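Local atomic coordinates of amino Transferase (Eubacterium rectale, PDB entry 3ELE), a protein that probably transfers amino groups between amino acids and keto acids, using bound pyridoxal-5'-phosphate, as a class I and II aminotransferase. Residues 332-346 with 361-375. Sequence-based numbering, arbitrary orientation.
Sequences GAFYMFVKALEDDSN and AADGFGCPGWVRISY
Strands 335-339 and 370-374 run antiparallel, their axes 4.5 Å apart at the closest, with Met336-Ile373 and Val338-Val371 as hydrogen-bonded pairs; nearly straight bonds such as Met336 N to Ile373 O (2.8 Å) zip them together. One face carries Tyr335, Phe337, Lys339, Trp370 and Arg372. Arg372 lies alongside Tyr335, its guanidinium only 12° from the ring plane and CE1 of Tyr335 over one face, while Phe365 CZ lies over the opposite face, toward its rim. Arginine suits this slot, being flat enough to be sandwiched while its NH1 and NH2 still bond to Asn183 and Ser41. Asn183 belongs to the pyridoxal phosphate pocket, and the side chain of Tyr335 comes within about 4 Å of the cofactor; the position of Arg372 is consistent with the arginine that binds the substrate α-carboxylate in relatives. Further along, Phe337 CD2 meets Trp370 CE3 at 3.5 Å, the rings near parallel but slid apart, and Cys367 CB fills in at the phenyl edge. Lys339 lays CB squarely over the six-membered ring of Trp370, 4.1 Å from its centroid; its extended chain then bends at chi4 (-33°) and brings NZ to Gly369 O. That oxygen also accepts from Ala340 N, on the opposite face of its plane. Gly369 is the third residue of the type II turn Cys367-Trp370, phi 87°, where a beta carbon would press on the carbonyl O of Pro368, so a residue without one suits the place. Small Ser345 fits beside it and gives its OG proton to Trp370 O (3.0 Å). At the other end, Tyr375 lays its ring against the Phe334 backbone, and a water accepts from its OH and donates to Gly332 O and Tyr335 O. The two strands form the middle of a four-stranded antiparallel sheet, flanked by 327-328 and 360-361; Met336 and Ile373 pack on helix 306-323, and Val371 on helix 345-353.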
loop_
_atom_site.group_PDB
_atom_site.type_symbol
_atom_site.label_atom_id
_atom_site.label_comp_id
_atom_site.label_asym_id
_atom_site.label_seq_id
_atom_site.Cartn_x
_atom_site.Cartn_y
_atom_site.Cartn_z
ATOM N N GLY A 332 4.541 -4.978 -28.053
ATOM C CA GLY A 332 4.730 -5.305 -26.641
ATOM C C GLY A 332 3.439 -5.450 -25.866
ATOM O O GLY A 332 2.358 -5.279 -26.430
ATOM N N ALA A 333 3.564 -5.781 -24.572
ATOM C CA ALA A 333 2.417 -6.066 -23.689
ATOM C C ALA A 333 1.685 -7.351 -24.178
ATOM O O ALA A 333 2.239 -8.108 -25.016
ATOM C CB ALA A 333 1.475 -4.847 -23.572
ATOM N N PHE A 334 0.502 -7.638 -23.640
ATOM C CA PHE A 334 -0.255 -8.849 -24.046
ATOM C C PHE A 334 -1.730 -8.590 -24.378
ATOM O O PHE A 334 -2.619 -9.391 -24.069
ATOM C CB PHE A 334 -0.005 -10.041 -23.105
ATOM C CG PHE A 334 -0.080 -9.725 -21.623
ATOM C CD1 PHE A 334 -1.231 -9.165 -21.049
ATOM C CD2 PHE A 334 0.970 -10.110 -20.771
ATOM C CE1 PHE A 334 -1.305 -8.934 -19.662
ATOM C CE2 PHE A 334 0.898 -9.894 -19.382
ATOM C CZ PHE A 334 -0.231 -9.302 -18.828
ATOM N N TYR A 335 -1.950 -7.469 -25.075
ATOM C CA TYR A 335 -3.263 -7.032 -25.515
ATOM C C TYR A 335 -3.224 -6.760 -27.020
ATOM O O TYR A 335 -2.285 -6.109 -27.505
ATOM C CB TYR A 335 -3.633 -5.756 -24.782
ATOM C CG TYR A 335 -3.476 -5.844 -23.296
ATOM C CD1 TYR A 335 -4.389 -6.556 -22.520
ATOM C CD2 TYR A 335 -2.386 -5.249 -22.657
ATOM C CE1 TYR A 335 -4.234 -6.657 -21.133
ATOM C CE2 TYR A 335 -2.222 -5.343 -21.290
ATOM C CZ TYR A 335 -3.151 -6.049 -20.525
ATOM O OH TYR A 335 -3.000 -6.130 -19.170
HETATM N N MSE A 336 -4.201 -7.277 -27.762
HETATM C CA MSE A 336 -4.305 -6.970 -29.176
HETATM C C MSE A 336 -5.467 -5.996 -29.392
HETATM O O MSE A 336 -6.584 -6.220 -28.893
HETATM C CB MSE A 336 -4.462 -8.215 -30.014
HETATM C CG MSE A 336 -4.313 -7.923 -31.516
HETATM SE SE MSE A 336 -4.055 -9.489 -32.483
HETATM C CE MSE A 336 -2.323 -9.917 -31.830
ATOM N N PHE A 337 -5.191 -4.942 -30.158
ATOM C CA PHE A 337 -6.152 -3.880 -30.455
ATOM C C PHE A 337 -6.685 -4.173 -31.867
ATOM O O PHE A 337 -5.928 -4.125 -32.851
ATOM C CB PHE A 337 -5.448 -2.515 -30.330
ATOM C CG PHE A 337 -6.301 -1.444 -29.726
ATOM C CD1 PHE A 337 -6.818 -1.603 -28.448
ATOM C CD2 PHE A 337 -6.542 -0.241 -30.401
ATOM C CE1 PHE A 337 -7.615 -0.626 -27.880
ATOM C CE2 PHE A 337 -7.313 0.754 -29.820
ATOM C CZ PHE A 337 -7.834 0.564 -28.551
ATOM N N VAL A 338 -7.979 -4.520 -31.940
ATOM C CA VAL A 338 -8.653 -4.944 -33.183
ATOM C C VAL A 338 -9.799 -3.981 -33.491
ATOM O O VAL A 338 -10.543 -3.567 -32.574
ATOM C CB VAL A 338 -9.189 -6.384 -33.026
ATOM C CG1 VAL A 338 -9.887 -6.905 -34.308
ATOM C CG2 VAL A 338 -8.062 -7.331 -32.628
ATOM N N LYS A 339 -9.927 -3.591 -34.761
ATOM C CA LYS A 339 -11.012 -2.711 -35.156
ATOM C C LYS A 339 -12.351 -3.472 -35.148
ATOM O O LYS A 339 -12.437 -4.584 -35.678
ATOM C CB LYS A 339 -10.786 -2.025 -36.523
ATOM C CG LYS A 339 -11.828 -0.911 -36.643
ATOM C CD LYS A 339 -11.686 0.189 -37.617
ATOM C CE LYS A 339 -12.659 1.353 -37.147
ATOM N NZ LYS A 339 -13.981 0.912 -36.456
ATOM N N ALA A 340 -13.377 -2.869 -34.535
ATOM C CA ALA A 340 -14.730 -3.452 -34.510
ATOM C C ALA A 340 -15.320 -3.465 -35.932
ATOM O O ALA A 340 -14.940 -2.642 -36.775
ATOM C CB ALA A 340 -15.641 -2.668 -33.578
ATOM N N LEU A 341 -16.236 -4.393 -36.192
ATOM C CA LEU A 341 -16.864 -4.518 -37.517
ATOM C C LEU A 341 -17.923 -3.443 -37.780
ATOM O O LEU A 341 -18.400 -3.318 -38.902
ATOM C CB LEU A 341 -17.393 -5.930 -37.739
ATOM C CG LEU A 341 -16.316 -7.016 -37.566
ATOM C CD1 LEU A 341 -16.907 -8.365 -37.836
ATOM C CD2 LEU A 341 -15.096 -6.793 -38.459
ATOM N N GLU A 342 -18.300 -2.700 -36.737
ATOM C CA GLU A 342 -19.152 -1.509 -36.849
ATOM C C GLU A 342 -18.559 -0.438 -35.936
ATOM O O GLU A 342 -17.733 -0.755 -35.077
ATOM C CB GLU A 342 -20.610 -1.822 -36.501
ATOM C CG GLU A 342 -20.829 -2.526 -35.171
ATOM C CD GLU A 342 -22.295 -2.627 -34.814
ATOM O OE1 GLU A 342 -22.939 -1.562 -34.688
ATOM O OE2 GLU A 342 -22.798 -3.755 -34.625
ATOM N N ASP A 343 -18.954 0.819 -36.147
ATOM C CA ASP A 343 -18.483 1.956 -35.325
ATOM C C ASP A 343 -18.781 1.781 -33.838
ATOM O O ASP A 343 -18.002 2.242 -33.005
ATOM C CB ASP A 343 -19.149 3.289 -35.755
ATOM C CG ASP A 343 -18.768 3.747 -37.157
ATOM O OD1 ASP A 343 -17.732 3.301 -37.717
ATOM O OD2 ASP A 343 -19.525 4.589 -37.690
ATOM N N ASP A 344 -19.921 1.165 -33.512
ATOM C CA ASP A 344 -20.328 0.946 -32.119
ATOM C C ASP A 344 -19.684 -0.333 -31.587
ATOM O O ASP A 344 -20.236 -1.423 -31.737
ATOM C CB ASP A 344 -21.864 0.920 -31.992
ATOM C CG ASP A 344 -22.355 0.884 -30.541
ATOM O OD1 ASP A 344 -21.560 0.658 -29.610
ATOM O OD2 ASP A 344 -23.571 1.054 -30.328
ATOM N N SER A 345 -18.514 -0.180 -30.958
ATOM C CA SER A 345 -17.788 -1.307 -30.319
ATOM C C SER A 345 -18.593 -2.065 -29.276
ATOM O O SER A 345 -18.405 -3.266 -29.128
ATOM C CB SER A 345 -16.529 -0.818 -29.645
ATOM O OG SER A 345 -15.788 -0.014 -30.518
ATOM N N ASN A 346 -19.486 -1.371 -28.561
ATOM C CA ASN A 346 -20.336 -2.014 -27.540
ATOM C C ASN A 346 -21.324 -2.996 -28.194
ATOM O O ASN A 346 -21.477 -4.127 -27.719
ATOM C CB ASN A 346 -21.078 -0.985 -26.674
ATOM C CG ASN A 346 -20.131 -0.008 -25.966
ATOM O OD1 ASN A 346 -19.440 -0.372 -25.027
ATOM N ND2 ASN A 346 -20.121 1.239 -26.417
ATOM N N ALA A 361 -14.782 -3.604 -25.260
ATOM C CA ALA A 361 -14.897 -2.368 -26.062
ATOM C C ALA A 361 -13.837 -1.387 -25.593
ATOM O O ALA A 361 -13.598 -1.271 -24.395
ATOM C CB ALA A 361 -16.296 -1.745 -25.948
ATOM N N ALA A 362 -13.192 -0.705 -26.541
ATOM C CA ALA A 362 -12.112 0.221 -26.238
ATOM C C ALA A 362 -12.574 1.665 -25.926
ATOM O O ALA A 362 -11.733 2.539 -25.707
ATOM C CB ALA A 362 -11.076 0.197 -27.353
ATOM N N ASP A 363 -13.894 1.897 -25.859
ATOM C CA ASP A 363 -14.482 3.227 -25.570
ATOM C C ASP A 363 -13.973 3.758 -24.231
ATOM O O ASP A 363 -13.518 4.887 -24.151
ATOM C CB ASP A 363 -16.015 3.197 -25.525
ATOM C CG ASP A 363 -16.642 2.512 -26.745
ATOM O OD1 ASP A 363 -16.186 1.408 -27.095
ATOM O OD2 ASP A 363 -17.619 3.030 -27.295
ATOM N N GLY A 364 -14.013 2.903 -23.214
ATOM C CA GLY A 364 -13.519 3.198 -21.865
ATOM C C GLY A 364 -12.022 3.474 -21.790
ATOM O O GLY A 364 -11.579 4.166 -20.880
ATOM N N PHE A 365 -11.253 2.919 -22.735
ATOM C CA PHE A 365 -9.819 3.217 -22.884
ATOM C C PHE A 365 -9.588 4.523 -23.680
ATOM O O PHE A 365 -8.457 4.945 -23.845
ATOM C CB PHE A 365 -9.060 2.051 -23.539
ATOM C CG PHE A 365 -9.147 0.747 -22.777
ATOM C CD1 PHE A 365 -10.204 -0.130 -22.990
ATOM C CD2 PHE A 365 -8.149 0.361 -21.876
ATOM C CE1 PHE A 365 -10.291 -1.349 -22.279
ATOM C CE2 PHE A 365 -8.227 -0.843 -21.166
ATOM C CZ PHE A 365 -9.310 -1.705 -21.374
ATOM N N GLY A 366 -10.656 5.163 -24.151
ATOM C CA GLY A 366 -10.594 6.381 -24.939
ATOM C C GLY A 366 -10.580 6.118 -26.428
ATOM O O GLY A 366 -10.232 7.019 -27.167
ATOM N N CYS A 367 -10.996 4.918 -26.867
ATOM C CA CYS A 367 -10.994 4.520 -28.299
ATOM C C CYS A 367 -12.255 3.828 -28.853
ATOM O O CYS A 367 -12.278 2.594 -28.984
ATOM C CB CYS A 367 -9.748 3.668 -28.599
ATOM S SG CYS A 367 -8.648 4.451 -29.662
ATOM N N PRO A 368 -13.303 4.617 -29.196
ATOM C CA PRO A 368 -14.481 4.039 -29.843
ATOM C C PRO A 368 -14.145 3.413 -31.216
ATOM O O PRO A 368 -13.237 3.884 -31.925
ATOM C CB PRO A 368 -15.425 5.243 -30.028
ATOM C CG PRO A 368 -14.920 6.307 -29.121
ATOM C CD PRO A 368 -13.461 6.072 -28.973
ATOM N N GLY A 369 -14.890 2.369 -31.568
ATOM C CA GLY A 369 -14.692 1.633 -32.813
ATOM C C GLY A 369 -13.674 0.504 -32.781
ATOM O O GLY A 369 -13.534 -0.199 -33.775
ATOM N N TRP A 370 -12.979 0.327 -31.651
ATOM C CA TRP A 370 -11.949 -0.706 -31.465
ATOM C C TRP A 370 -12.284 -1.559 -30.262
ATOM O O TRP A 370 -13.192 -1.244 -29.494
ATOM C CB TRP A 370 -10.579 -0.055 -31.248
ATOM C CG TRP A 370 -10.038 0.636 -32.447
ATOM C CD1 TRP A 370 -10.448 1.830 -32.942
ATOM C CD2 TRP A 370 -9.000 0.166 -33.331
ATOM N NE1 TRP A 370 -9.735 2.145 -34.060
ATOM C CE2 TRP A 370 -8.824 1.159 -34.320
ATOM C CE3 TRP A 370 -8.183 -0.983 -33.367
ATOM C CZ2 TRP A 370 -7.869 1.043 -35.361
ATOM C CZ3 TRP A 370 -7.227 -1.110 -34.398
ATOM C CH2 TRP A 370 -7.076 -0.089 -35.379
ATOM N N VAL A 371 -11.588 -2.684 -30.143
ATOM C CA VAL A 371 -11.720 -3.573 -28.993
ATOM C C VAL A 371 -10.349 -4.083 -28.557
ATOM O O VAL A 371 -9.407 -4.095 -29.349
ATOM C CB VAL A 371 -12.631 -4.777 -29.280
ATOM C CG1 VAL A 371 -14.041 -4.310 -29.638
ATOM C CG2 VAL A 371 -12.024 -5.708 -30.384
ATOM N N ARG A 372 -10.260 -4.486 -27.296
ATOM C CA ARG A 372 -9.059 -5.056 -26.723
ATOM C C ARG A 372 -9.317 -6.542 -26.479
ATOM O O ARG A 372 -10.280 -6.911 -25.786
ATOM C CB ARG A 372 -8.694 -4.392 -25.400
ATOM C CG ARG A 372 -7.352 -4.922 -24.865
ATOM C CD ARG A 372 -7.077 -4.508 -23.462
ATOM N NE ARG A 372 -7.841 -5.277 -22.486
ATOM C CZ ARG A 372 -7.680 -5.200 -21.159
ATOM N NH1 ARG A 372 -6.808 -4.375 -20.620
ATOM N NH2 ARG A 372 -8.427 -5.950 -20.362
ATOM N N ILE A 373 -8.422 -7.367 -27.017
ATOM C CA ILE A 373 -8.451 -8.827 -26.877
ATOM C C ILE A 373 -7.144 -9.203 -26.146
ATOM O O ILE A 373 -6.059 -9.046 -26.690
ATOM C CB ILE A 373 -8.509 -9.509 -28.280
ATOM C CG1 ILE A 373 -9.664 -8.951 -29.127
ATOM C CG2 ILE A 373 -8.604 -11.010 -28.141
ATOM C CD1 ILE A 373 -9.944 -9.678 -30.449
ATOM N N SER A 374 -7.240 -9.638 -24.893
ATOM C CA SER A 374 -6.061 -10.026 -24.117
ATOM C C SER A 374 -5.636 -11.408 -24.589
ATOM O O SER A 374 -6.510 -12.249 -24.859
ATOM C CB SER A 374 -6.373 -10.067 -22.616
ATOM O OG SER A 374 -6.899 -8.837 -22.165
ATOM N N TYR A 375 -4.324 -11.634 -24.727
ATOM C CA TYR A 375 -3.801 -12.970 -25.137
ATOM C C TYR A 375 -2.896 -13.643 -24.105
ATOM O O TYR A 375 -2.256 -14.668 -24.413
ATOM C CB TYR A 375 -3.242 -12.979 -26.562
ATOM C CG TYR A 375 -2.186 -11.965 -26.855
ATOM C CD1 TYR A 375 -0.839 -12.245 -26.604
ATOM C CD2 TYR A 375 -2.508 -10.736 -27.420
ATOM C CE1 TYR A 375 0.153 -11.306 -26.885
ATOM C CE2 TYR A 375 -1.497 -9.798 -27.726
ATOM C CZ TYR A 375 -0.167 -10.107 -27.453
ATOM O OH TYR A 375 0.854 -9.216 -27.714
HETATM O O HOH W 1 0.207 -6.850 -27.012
HETATM O O HOH W 2 -17.535 2.419 -29.870
#